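Local atomic coordinates of transcription termination factor FttA (Pyrococcus horikoshii, PDB entry 3AF6), a protein that probably terminates transcription by zinc-dependent cleavage of nascent RNA at the exit channel of RNA polymerase and degrades the released RNA. Residues Q536-P541 / I579-E584; N418-G423 / N513-I518. All coordinates share one frame; numbering follows the deposited sequence.

Contact 1: residues Q536-P541 / I579-E584; sequences QLAPDP and IKVNME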
loop_
_atom_site.group_PDB
_atom_site.type_symbol
_atom_site.label_atom_id
_atom_site.label_comp_id
_atom_site.label_asym_id
_atom_site.label_seq_id
_atom_site.Cartn_x
_atom_site.Cartn_y
_atom_site.Cartn_z
ATOM N N GLN A 536 20.373 -10.834 21.353
ATOM C CA GLN A 536 20.317 -11.116 22.774
ATOM C C GLN A 536 19.638 -12.401 23.214
ATOM O O GLN A 536 19.878 -12.867 24.327
ATOM C CB GLN A 536 19.696 -9.933 23.508
ATOM C CG GLN A 536 20.570 -8.697 23.474
ATOM C CD GLN A 536 20.247 -7.729 24.589
ATOM O OE1 GLN A 536 20.247 -8.103 25.763
ATOM N NE2 GLN A 536 19.979 -6.475 24.233
ATOM N N LEU A 537 18.800 -12.988 22.368
ATOM C CA LEU A 537 18.129 -14.219 22.765
ATOM C C LEU A 537 18.807 -15.466 22.198
ATOM O O LEU A 537 18.785 -16.528 22.815
ATOM C CB LEU A 537 16.658 -14.176 22.339
ATOM C CG LEU A 537 15.819 -13.008 22.876
ATOM C CD1 LEU A 537 14.401 -13.125 22.370
ATOM C CD2 LEU A 537 15.822 -13.009 24.393
ATOM N N ALA A 538 19.432 -15.321 21.035
ATOM C CA ALA A 538 20.093 -16.434 20.353
ATOM C C ALA A 538 20.797 -17.476 21.229
ATOM O O ALA A 538 20.565 -18.675 21.082
ATOM C CB ALA A 538 21.072 -15.889 19.310
ATOM N N PRO A 539 21.675 -17.034 22.145
ATOM C CA PRO A 539 22.393 -17.973 23.014
ATOM C C PRO A 539 21.529 -18.905 23.865
ATOM O O PRO A 539 21.758 -20.112 23.891
ATOM C CB PRO A 539 23.259 -17.053 23.870
ATOM C CG PRO A 539 23.538 -15.920 22.950
ATOM C CD PRO A 539 22.175 -15.663 22.346
ATOM N N ASP A 540 20.538 -18.347 24.556
ATOM C CA ASP A 540 19.674 -19.138 25.429
ATOM C C ASP A 540 18.682 -20.054 24.699
ATOM O O ASP A 540 17.830 -19.591 23.933
ATOM C CB ASP A 540 18.910 -18.207 26.372
ATOM C CG ASP A 540 18.274 -18.948 27.529
ATOM O OD1 ASP A 540 18.300 -20.203 27.519
ATOM O OD2 ASP A 540 17.748 -18.273 28.443
ATOM N N PRO A 541 18.776 -21.375 24.940
ATOM C CA PRO A 541 17.882 -22.351 24.304
ATOM C C PRO A 541 16.472 -22.399 24.913
ATOM O O PRO A 541 15.645 -23.222 24.526
ATOM C CB PRO A 541 18.646 -23.663 24.457
ATOM C CG PRO A 541 19.345 -23.478 25.756
ATOM C CD PRO A 541 19.858 -22.058 25.670
ATOM N N ILE A 579 27.391 -14.108 16.758
ATOM C CA ILE A 579 26.247 -14.481 17.581
ATOM C C ILE A 579 26.101 -15.991 17.587
ATOM O O ILE A 579 26.058 -16.628 16.533
ATOM C CB ILE A 579 24.921 -13.868 17.069
ATOM C CG1 ILE A 579 24.957 -12.346 17.174
ATOM C CG2 ILE A 579 23.764 -14.377 17.900
ATOM C CD1 ILE A 579 25.906 -11.695 16.207
ATOM N N LYS A 580 26.032 -16.558 18.784
ATOM C CA LYS A 580 25.887 -17.996 18.950
ATOM C C LYS A 580 24.388 -18.330 18.973
ATOM O O LYS A 580 23.690 -17.992 19.929
ATOM C CB LYS A 580 26.560 -18.416 20.260
ATOM C CG LYS A 580 26.647 -19.914 20.498
ATOM C CD LYS A 580 27.198 -20.203 21.896
ATOM C CE LYS A 580 27.296 -21.699 22.172
ATOM N NZ LYS A 580 27.596 -21.983 23.608
ATOM N N VAL A 581 23.893 -18.978 17.922
ATOM C CA VAL A 581 22.471 -19.321 17.855
ATOM C C VAL A 581 22.163 -20.667 18.503
ATOM O O VAL A 581 22.486 -21.724 17.947
ATOM C CB VAL A 581 21.951 -19.369 16.394
ATOM C CG1 VAL A 581 20.444 -19.576 16.387
ATOM C CG2 VAL A 581 22.301 -18.085 15.668
ATOM N N ASN A 582 21.537 -20.620 19.677
ATOM C CA ASN A 582 21.166 -21.836 20.396
ATOM C C ASN A 582 19.650 -21.936 20.535
ATOM O O ASN A 582 19.094 -23.030 20.525
ATOM C CB ASN A 582 21.804 -21.858 21.784
ATOM C CG ASN A 582 23.298 -21.650 21.737
ATOM O OD1 ASN A 582 23.999 -22.276 20.941
ATOM N ND2 ASN A 582 23.799 -20.771 22.594
ATOM N N MET A 583 18.995 -20.785 20.676
ATOM C CA MET A 583 17.544 -20.707 20.803
ATOM C C MET A 583 16.925 -21.584 19.718
ATOM O O MET A 583 17.585 -21.880 18.716
ATOM C CB MET A 583 17.086 -19.262 20.597
ATOM C CG MET A 583 17.221 -18.785 19.146
ATOM S SD MET A 583 16.748 -17.060 18.832
ATOM C CE MET A 583 15.446 -16.802 20.056
ATOM N N GLU A 584 15.671 -21.994 19.908
ATOM C CA GLU A 584 14.992 -22.828 18.916
ATOM C C GLU A 584 14.572 -22.046 17.679
ATOM O O GLU A 584 14.062 -20.930 17.780
ATOM C CB GLU A 584 13.747 -23.488 19.509
ATOM C CG GLU A 584 14.013 -24.767 20.283
ATOM C CD GLU A 584 12.784 -25.652 20.349
ATOM O OE1 GLU A 584 11.726 -25.161 20.802
ATOM O OE2 GLU A 584 12.875 -26.833 19.937
#
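Met583 reaches Ala538 and Leu537 by two torsions: chi1 of 71° puts CG between its own backbone N and carbonyl carbon, and a bend at chi3 (-32°) brings CE round to Leu537 CB at 3.7 Å. On the way SD passes Ala538 CA at 3.7 Å. The contact belongs to the beta-CASP region, where the chain leaving helix 529-537 meets the link between the two-stranded hairpin 566-570/576-580 and the edge strand 584-587 of the parallel sheet. An unbranched, flexible methionine suits this buried junction, since it can follow the turn of the chain; Ile545 and Asn543 also touch it. Ala538 is small enough for backbone to come close to backbone, and its CB rests on Ile579 CG2. Its carbonyl grips the link with two bonds. Met583 N gives Ala538 O a nearly straight bond of 2.7 Å (166° at the hydrogen), whereas Asn582 N, 2.6 Å from Ala538 O, sits above the carbonyl plane. One oxygen thus accepts from two successive N-H groups, those of Asn582 and Met583. Val581 turns its side chain the other way, onto Ile567 of the hairpin. Having no N-H, Pro539 brings ring atoms beside Lys580 O without leaving a donor unmet, its CG and CD each 3.7 Å from Lys580 O. The same oxygen also receives a CA-H...O contact from Pro539 CA, 3.3 Å from Lys580 O.

Contact 2: residues N418-G423 / N513-I518; sequences NTIKRG and NEPAII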
loop_
_atom_site.group_PDB
_atom_site.type_symbol
_atom_site.label_atom_id
_atom_site.label_comp_id
_atom_site.label_asym_id
_atom_site.label_seq_id
_atom_site.Cartn_x
_atom_site.Cartn_y
_atom_site.Cartn_z
ATOM N N ASN A 418 5.377 -24.759 24.711
ATOM C CA ASN A 418 6.606 -25.494 24.990
ATOM C C ASN A 418 7.775 -24.552 25.250
ATOM O O ASN A 418 8.869 -24.994 25.615
ATOM C CB ASN A 418 6.951 -26.408 23.814
ATOM C CG ASN A 418 5.958 -27.537 23.646
ATOM O OD1 ASN A 418 4.761 -27.306 23.464
ATOM N ND2 ASN A 418 6.451 -28.770 23.709
ATOM N N THR A 419 7.542 -23.258 25.051
ATOM C CA THR A 419 8.568 -22.244 25.261
ATOM C C THR A 419 8.312 -21.521 26.580
ATOM O O THR A 419 9.219 -21.372 27.398
ATOM C CB THR A 419 8.583 -21.207 24.102
ATOM O OG1 THR A 419 8.954 -21.854 22.878
ATOM C CG2 THR A 419 9.571 -20.090 24.390
ATOM N N ILE A 420 7.078 -21.070 26.785
ATOM C CA ILE A 420 6.724 -20.379 28.019
ATOM C C ILE A 420 6.973 -21.330 29.180
ATOM O O ILE A 420 7.480 -20.938 30.230
ATOM C CB ILE A 420 5.233 -19.990 28.058
ATOM C CG1 ILE A 420 4.854 -19.183 26.816
ATOM C CG2 ILE A 420 4.948 -19.193 29.318
ATOM C CD1 ILE A 420 5.624 -17.898 26.659
ATOM N N LYS A 421 6.603 -22.589 28.972
ATOM C CA LYS A 421 6.768 -23.621 29.985
ATOM C C LYS A 421 8.208 -23.711 30.470
ATOM O O LYS A 421 8.460 -23.618 31.670
ATOM C CB LYS A 421 6.316 -24.979 29.436
ATOM C CG LYS A 421 5.119 -25.580 30.171
ATOM C CD LYS A 421 3.904 -24.656 30.131
ATOM C CE LYS A 421 2.726 -25.248 30.908
ATOM N NZ LYS A 421 1.530 -24.348 30.918
ATOM N N ARG A 422 9.150 -23.892 29.548
ATOM C CA ARG A 422 10.554 -23.987 29.936
ATOM C C ARG A 422 11.128 -22.619 30.298
ATOM O O ARG A 422 12.346 -22.419 30.301
ATOM C CB ARG A 422 11.378 -24.636 28.823
ATOM C CG ARG A 422 11.270 -23.967 27.477
ATOM C CD ARG A 422 11.968 -24.797 26.416
ATOM N NE ARG A 422 11.896 -24.157 25.105
ATOM C CZ ARG A 422 12.432 -24.656 23.996
ATOM N NH1 ARG A 422 13.084 -25.813 24.025
ATOM N NH2 ARG A 422 12.327 -23.987 22.857
ATOM N N GLY A 423 10.230 -21.688 30.613
ATOM C CA GLY A 423 10.628 -20.347 30.998
ATOM C C GLY A 423 11.469 -19.644 29.955
ATOM O O GLY A 423 12.681 -19.509 30.118
ATOM N N ASN A 513 12.762 -11.759 33.356
ATOM C CA ASN A 513 12.671 -13.211 33.316
ATOM C C ASN A 513 11.242 -13.676 33.111
ATOM O O ASN A 513 10.965 -14.877 33.112
ATOM C CB ASN A 513 13.241 -13.818 34.597
ATOM C CG ASN A 513 14.670 -14.285 34.423
ATOM O OD1 ASN A 513 15.536 -13.528 33.974
ATOM N ND2 ASN A 513 14.928 -15.542 34.775
ATOM N N GLU A 514 10.338 -12.715 32.941
ATOM C CA GLU A 514 8.936 -13.024 32.704
ATOM C C GLU A 514 8.807 -13.428 31.243
ATOM O O GLU A 514 9.065 -12.626 30.346
ATOM C CB GLU A 514 8.049 -11.803 32.969
ATOM C CG GLU A 514 8.076 -11.302 34.401
ATOM C CD GLU A 514 7.091 -10.168 34.637
ATOM O OE1 GLU A 514 7.165 -9.151 33.908
ATOM O OE2 GLU A 514 6.246 -10.289 35.552
ATOM N N PRO A 515 8.427 -14.686 30.984
ATOM C CA PRO A 515 8.289 -15.111 29.591
ATOM C C PRO A 515 7.334 -14.165 28.884
ATOM O O PRO A 515 6.477 -13.549 29.521
ATOM C CB PRO A 515 7.732 -16.524 29.723
ATOM C CG PRO A 515 8.381 -17.006 30.991
ATOM C CD PRO A 515 8.184 -15.811 31.900
ATOM N N ALA A 516 7.489 -14.031 27.574
ATOM C CA ALA A 516 6.618 -13.145 26.814
ATOM C C ALA A 516 6.757 -13.384 25.325
ATOM O O ALA A 516 7.703 -14.029 24.868
ATOM C CB ALA A 516 6.936 -11.684 27.139
ATOM N N ILE A 517 5.792 -12.874 24.573
ATOM C CA ILE A 517 5.816 -12.999 23.130
ATOM C C ILE A 517 6.244 -11.644 22.581
ATOM O O ILE A 517 5.665 -10.609 22.941
ATOM C CB ILE A 517 4.426 -13.343 22.561
ATOM C CG1 ILE A 517 3.904 -14.634 23.189
ATOM C CG2 ILE A 517 4.515 -13.498 21.048
ATOM C CD1 ILE A 517 4.797 -15.822 22.941
ATOM N N ILE A 518 7.263 -11.656 21.722
ATOM C CA ILE A 518 7.775 -10.431 21.122
ATOM C C ILE A 518 7.608 -10.457 19.608
ATOM O O ILE A 518 8.133 -11.337 18.922
ATOM C CB ILE A 518 9.279 -10.235 21.444
ATOM C CG1 ILE A 518 9.500 -10.287 22.956
ATOM C CG2 ILE A 518 9.769 -8.898 20.897
ATOM C CD1 ILE A 518 10.951 -10.455 23.352
#
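Ile420 meets Pro515 with both of its methyl groups, CG2 and CD1. With CG1 beside the backbone N (chi1 -54°), CG2 is anti to that N and lies 3.9 Å from Pro515 CB; chi2 of -60° then carries CD1 to 4.0 Å from the same Pro515 CB. Both methyls therefore lie against one ring carbon, and the two side chains cross obliquely. CD1 also reaches on to Ile517, standing 4.3 Å from Ile517 CD1, and thus spans Pro515 and Ile517. Pro515 CG faces the type I turn that runs from Ile420 to Gly423, 4.0 Å from Gly423 CA. Gly423 closes that turn and has positive phi (57°), a conformation that glycine adopts most readily. Here helix 405-420 and strand 516-520 pack together near Ile420 and Pro515, within the parallel alpha/beta sheet of the beta-CASP region. Strand 425-429, which follows the turn, pairs with 516-520 through backbone bonds such as those of Ala516 and Ile518 with Val426. Val454, in the loop before strand 456-459, touches Ile420, Pro515 and Ile517 and completes the apolar cluster. Because the contact between 418-423 and 513-518 is made mainly by carbon atoms, it depends on shape and burial, while directional bonding is left to the neighbouring sheet.

In the fold
After the KH and metallo-beta-lactamase N-terminal regions, the chain reaches helix 405-420 and the turn within 418-423. Strands 425-429, 456-459 and 497-499 then intervene before contact 2 closes a loop of 89 residues near Pro515. Helix 529-537 comes next and opens contact 1, whose loop of 37 residues takes in strands 544-547 and 566-570 and returns along 576-580. The loops are in series, neither nesting nor crossing. Contact 2 joins helix 405-420 to a central strand; contact 1 joins the chain leaving helix 529-537 to the link between the hairpin and edge strand 584-587. A salt bridge from Arg422 NH2 to Glu584 OE1, its modelled length doubtful, links the two.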